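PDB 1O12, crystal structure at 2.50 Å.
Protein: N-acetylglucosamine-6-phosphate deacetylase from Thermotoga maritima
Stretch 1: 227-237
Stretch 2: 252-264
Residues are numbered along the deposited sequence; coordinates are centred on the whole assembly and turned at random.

Stretch 1 (227-237) AGLLLDDVKLE
Stretch 2 252-264: LVYKVKKANGIVL

How do the two backbones run? Each stretch leaves a helix and enters a strand. Residues 227-230 end one helix; Leu-231 (-79/115) leaves helical geometry and opens a type I turn to Val-234, and strand 235-237 follows. In the second stretch, helix 252-257 stops at Lys-258, whose phi is positive (65/174); a short 3-10 segment at 259-260 and Gly-261 (-114/20) lead into strand 262-264.

How are the strands paired? They are parallel, with N-to-C directions 29° apart. Leu-236 lies beside Ile-262 (CA to CA 4.9 Å) and Glu-237 beside Val-263 (CA to CA 4.4 Å). Leu-236 N donates to Gly-261 O at 2.9 Å, and Val-263 N donates to Leu-236 O at 2.8 Å, so Leu-236 uses both its backbone polar groups on this neighbour. Beyond them, Glu-237 CA approaches Val-263 O at 3.1 Å in a CA-H...O contact.

What holds the turn against the second helix? Lys-257 points toward the first stretch with chi angles m, m, m, t, a folded chain that brings its amine among backbone carbonyls. Lys-257 NZ donates to Val-234 O at 2.8 Å and Gly-228 O at 3.1 Å, tying helix end to strand entry. A water accepts from Lys-257 NZ at 3.1 Å and donates weakly to Asp-232 OD1 at 3.3 Å. Gly-261 leaves room for this fold: an ideal CB there would clash with Lys-257 CE.

Which other side chains close the contact? Leu-236 (m, t) shares a sheet face with Ile-262 and packs its CD1 4.0 Å from Val-253 CG1 and 3.8 Å from Lys-257 CG. Leu-229 (m, t) sets its CB 4.3 Å from Val-256 CG1. Lys-235 (m, t, t, m) reaches across so that its NZ donates to Asn-260 O at 3.2 Å.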

# COMPACT_ATOMS: atom_id res chain seq x y z
N ALA A 227 -8.76 -1.84 2.49
CA ALA A 227 -9.14 -3.23 2.63
C ALA A 227 -8.54 -3.95 1.44
O ALA A 227 -7.91 -5.00 1.60
CB ALA A 227 -10.64 -3.38 2.62
N GLY A 228 -8.72 -3.38 0.26
CA GLY A 228 -8.20 -4.00 -0.96
C GLY A 228 -6.72 -4.30 -0.90
O GLY A 228 -6.26 -5.34 -1.35
N LEU A 229 -5.95 -3.39 -0.32
CA LEU A 229 -4.53 -3.62 -0.24
C LEU A 229 -4.17 -4.52 0.92
O LEU A 229 -3.28 -5.36 0.81
CB LEU A 229 -3.79 -2.28 -0.09
CG LEU A 229 -3.99 -1.28 -1.23
CD1 LEU A 229 -3.50 0.10 -0.81
CD2 LEU A 229 -3.25 -1.82 -2.46
N LEU A 230 -4.87 -4.35 2.03
CA LEU A 230 -4.58 -5.09 3.26
C LEU A 230 -4.89 -6.56 3.23
O LEU A 230 -4.07 -7.38 3.67
CB LEU A 230 -5.34 -4.47 4.44
CG LEU A 230 -5.15 -5.15 5.80
CD1 LEU A 230 -3.69 -5.05 6.21
CD2 LEU A 230 -6.04 -4.49 6.84
N LEU A 231 -6.07 -6.90 2.72
CA LEU A 231 -6.54 -8.27 2.67
C LEU A 231 -5.92 -9.08 1.54
O LEU A 231 -6.16 -8.82 0.35
CB LEU A 231 -8.06 -8.29 2.56
CG LEU A 231 -8.72 -7.45 3.65
CD1 LEU A 231 -10.19 -7.27 3.34
CD2 LEU A 231 -8.49 -8.11 5.03
N ASP A 232 -5.14 -10.09 1.92
CA ASP A 232 -4.45 -10.94 0.97
C ASP A 232 -5.27 -11.77 -0.01
O ASP A 232 -4.80 -12.05 -1.10
CB ASP A 232 -3.50 -11.84 1.73
CG ASP A 232 -2.26 -11.08 2.19
OD1 ASP A 232 -2.41 -9.91 2.66
OD2 ASP A 232 -1.15 -11.67 2.08
N ASP A 233 -6.49 -12.16 0.36
CA ASP A 233 -7.32 -12.95 -0.55
C ASP A 233 -8.42 -12.17 -1.28
O ASP A 233 -9.34 -12.77 -1.83
CB ASP A 233 -7.94 -14.12 0.19
CG ASP A 233 -8.72 -13.68 1.36
OD1 ASP A 233 -9.29 -14.54 2.05
OD2 ASP A 233 -8.75 -12.44 1.59
N VAL A 234 -8.34 -10.85 -1.26
CA VAL A 234 -9.28 -9.97 -1.98
C VAL A 234 -8.54 -9.66 -3.27
O VAL A 234 -7.41 -9.14 -3.22
CB VAL A 234 -9.51 -8.61 -1.25
CG1 VAL A 234 -10.08 -7.59 -2.23
CG2 VAL A 234 -10.44 -8.77 -0.10
N LYS A 235 -9.13 -9.94 -4.41
CA LYS A 235 -8.42 -9.65 -5.65
C LYS A 235 -8.83 -8.26 -6.17
O LYS A 235 -9.95 -7.81 -5.90
CB LYS A 235 -8.70 -10.73 -6.70
CG LYS A 235 -8.44 -12.15 -6.22
CD LYS A 235 -8.37 -13.11 -7.41
CE LYS A 235 -8.15 -14.55 -6.97
NZ LYS A 235 -7.06 -14.65 -5.95
N LEU A 236 -7.94 -7.59 -6.90
CA LEU A 236 -8.25 -6.27 -7.40
C LEU A 236 -8.19 -6.24 -8.90
O LEU A 236 -7.21 -6.72 -9.50
CB LEU A 236 -7.26 -5.23 -6.87
CG LEU A 236 -6.88 -5.25 -5.38
CD1 LEU A 236 -5.89 -4.14 -5.08
CD2 LEU A 236 -8.15 -5.08 -4.55
N GLU A 237 -9.21 -5.70 -9.56
CA GLU A 237 -9.09 -5.65 -10.99
C GLU A 237 -8.39 -4.32 -11.33
O GLU A 237 -8.60 -3.32 -10.67
CB GLU A 237 -10.46 -5.86 -11.68
CG GLU A 237 -11.44 -4.73 -11.71
CD GLU A 237 -12.76 -5.10 -12.40
OE1 GLU A 237 -13.47 -4.17 -12.80
OE2 GLU A 237 -13.11 -6.30 -12.52
N LEU A 252 3.10 -0.23 -7.72
CA LEU A 252 2.81 -0.30 -6.29
C LEU A 252 1.79 -1.41 -5.98
O LEU A 252 2.02 -2.25 -5.11
CB LEU A 252 2.28 1.05 -5.79
CG LEU A 252 1.86 1.13 -4.31
CD1 LEU A 252 2.97 0.53 -3.40
CD2 LEU A 252 1.53 2.58 -3.95
N VAL A 253 0.68 -1.43 -6.69
CA VAL A 253 -0.31 -2.47 -6.43
C VAL A 253 0.33 -3.85 -6.65
O VAL A 253 0.12 -4.79 -5.87
CB VAL A 253 -1.54 -2.34 -7.34
CG1 VAL A 253 -2.46 -3.52 -7.10
CG2 VAL A 253 -2.25 -1.04 -7.05
N TYR A 254 1.15 -3.96 -7.68
CA TYR A 254 1.81 -5.23 -7.94
C TYR A 254 2.70 -5.61 -6.75
O TYR A 254 2.64 -6.74 -6.25
CB TYR A 254 2.63 -5.15 -9.22
CG TYR A 254 3.57 -6.31 -9.40
CD1 TYR A 254 3.08 -7.62 -9.45
CD2 TYR A 254 4.94 -6.09 -9.56
CE1 TYR A 254 3.94 -8.69 -9.65
CE2 TYR A 254 5.81 -7.15 -9.76
CZ TYR A 254 5.31 -8.45 -9.82
OH TYR A 254 6.18 -9.49 -10.07
N LYS A 255 3.48 -4.65 -6.28
CA LYS A 255 4.35 -4.86 -5.13
C LYS A 255 3.60 -5.38 -3.88
O LYS A 255 4.06 -6.31 -3.21
CB LYS A 255 5.05 -3.56 -4.80
CG LYS A 255 5.98 -3.65 -3.62
CD LYS A 255 6.50 -2.26 -3.28
CE LYS A 255 7.51 -2.32 -2.16
NZ LYS A 255 8.70 -3.04 -2.63
N VAL A 256 2.44 -4.79 -3.60
CA VAL A 256 1.63 -5.18 -2.45
C VAL A 256 0.79 -6.44 -2.62
O VAL A 256 0.76 -7.29 -1.75
CB VAL A 256 0.65 -4.05 -2.08
CG1 VAL A 256 -0.13 -4.43 -0.84
CG2 VAL A 256 1.41 -2.74 -1.89
N LYS A 257 0.11 -6.53 -3.76
CA LYS A 257 -0.77 -7.66 -4.04
C LYS A 257 -0.15 -8.89 -4.70
O LYS A 257 -0.70 -9.98 -4.58
CB LYS A 257 -1.92 -7.18 -4.92
CG LYS A 257 -2.73 -6.05 -4.33
CD LYS A 257 -3.43 -6.48 -3.07
CE LYS A 257 -4.24 -7.71 -3.30
NZ LYS A 257 -5.04 -8.04 -2.09
N LYS A 258 0.97 -8.69 -5.41
CA LYS A 258 1.67 -9.75 -6.16
C LYS A 258 0.75 -10.20 -7.24
O LYS A 258 -0.39 -9.77 -7.27
CB LYS A 258 2.04 -10.95 -5.27
CG LYS A 258 2.90 -10.61 -4.08
CD LYS A 258 4.15 -9.78 -4.44
CE LYS A 258 4.84 -9.27 -3.13
NZ LYS A 258 5.92 -8.21 -3.30
N ALA A 259 1.22 -11.07 -8.14
CA ALA A 259 0.42 -11.58 -9.26
C ALA A 259 -0.88 -12.25 -8.81
O ALA A 259 -1.91 -12.10 -9.44
CB ALA A 259 1.23 -12.54 -10.07
N ASN A 260 -0.80 -12.96 -7.69
CA ASN A 260 -1.94 -13.68 -7.11
C ASN A 260 -3.15 -12.82 -6.75
O ASN A 260 -4.26 -13.35 -6.64
CB ASN A 260 -1.48 -14.43 -5.85
CG ASN A 260 -0.05 -15.02 -5.99
OD1 ASN A 260 0.92 -14.34 -6.43
ND2 ASN A 260 0.08 -16.30 -5.61
N GLY A 261 -2.98 -11.52 -6.56
CA GLY A 261 -4.10 -10.69 -6.16
C GLY A 261 -4.56 -9.64 -7.16
O GLY A 261 -5.23 -8.69 -6.78
N ILE A 262 -4.22 -9.82 -8.44
CA ILE A 262 -4.60 -8.87 -9.48
C ILE A 262 -5.33 -9.52 -10.66
O ILE A 262 -4.94 -10.56 -11.16
CB ILE A 262 -3.37 -8.13 -10.00
CG1 ILE A 262 -2.93 -7.09 -8.97
CG2 ILE A 262 -3.64 -7.53 -11.35
CD1 ILE A 262 -1.46 -6.70 -9.14
N VAL A 263 -6.40 -8.88 -11.09
CA VAL A 263 -7.17 -9.41 -12.20
C VAL A 263 -7.13 -8.41 -13.34
O VAL A 263 -7.63 -7.29 -13.20
CB VAL A 263 -8.61 -9.66 -11.77
CG1 VAL A 263 -9.55 -9.63 -12.98
CG2 VAL A 263 -8.69 -10.99 -11.11
N LEU A 264 -6.53 -8.79 -14.46
CA LEU A 264 -6.47 -7.83 -15.57
C LEU A 264 -7.88 -7.66 -16.13
O LEU A 264 -8.67 -8.60 -16.15
CB LEU A 264 -5.50 -8.31 -16.65
CG LEU A 264 -4.22 -7.48 -16.77
CD1 LEU A 264 -3.82 -6.94 -15.42
CD2 LEU A 264 -3.10 -8.30 -17.37
O HOH W 1 -2.53 -8.66 -0.40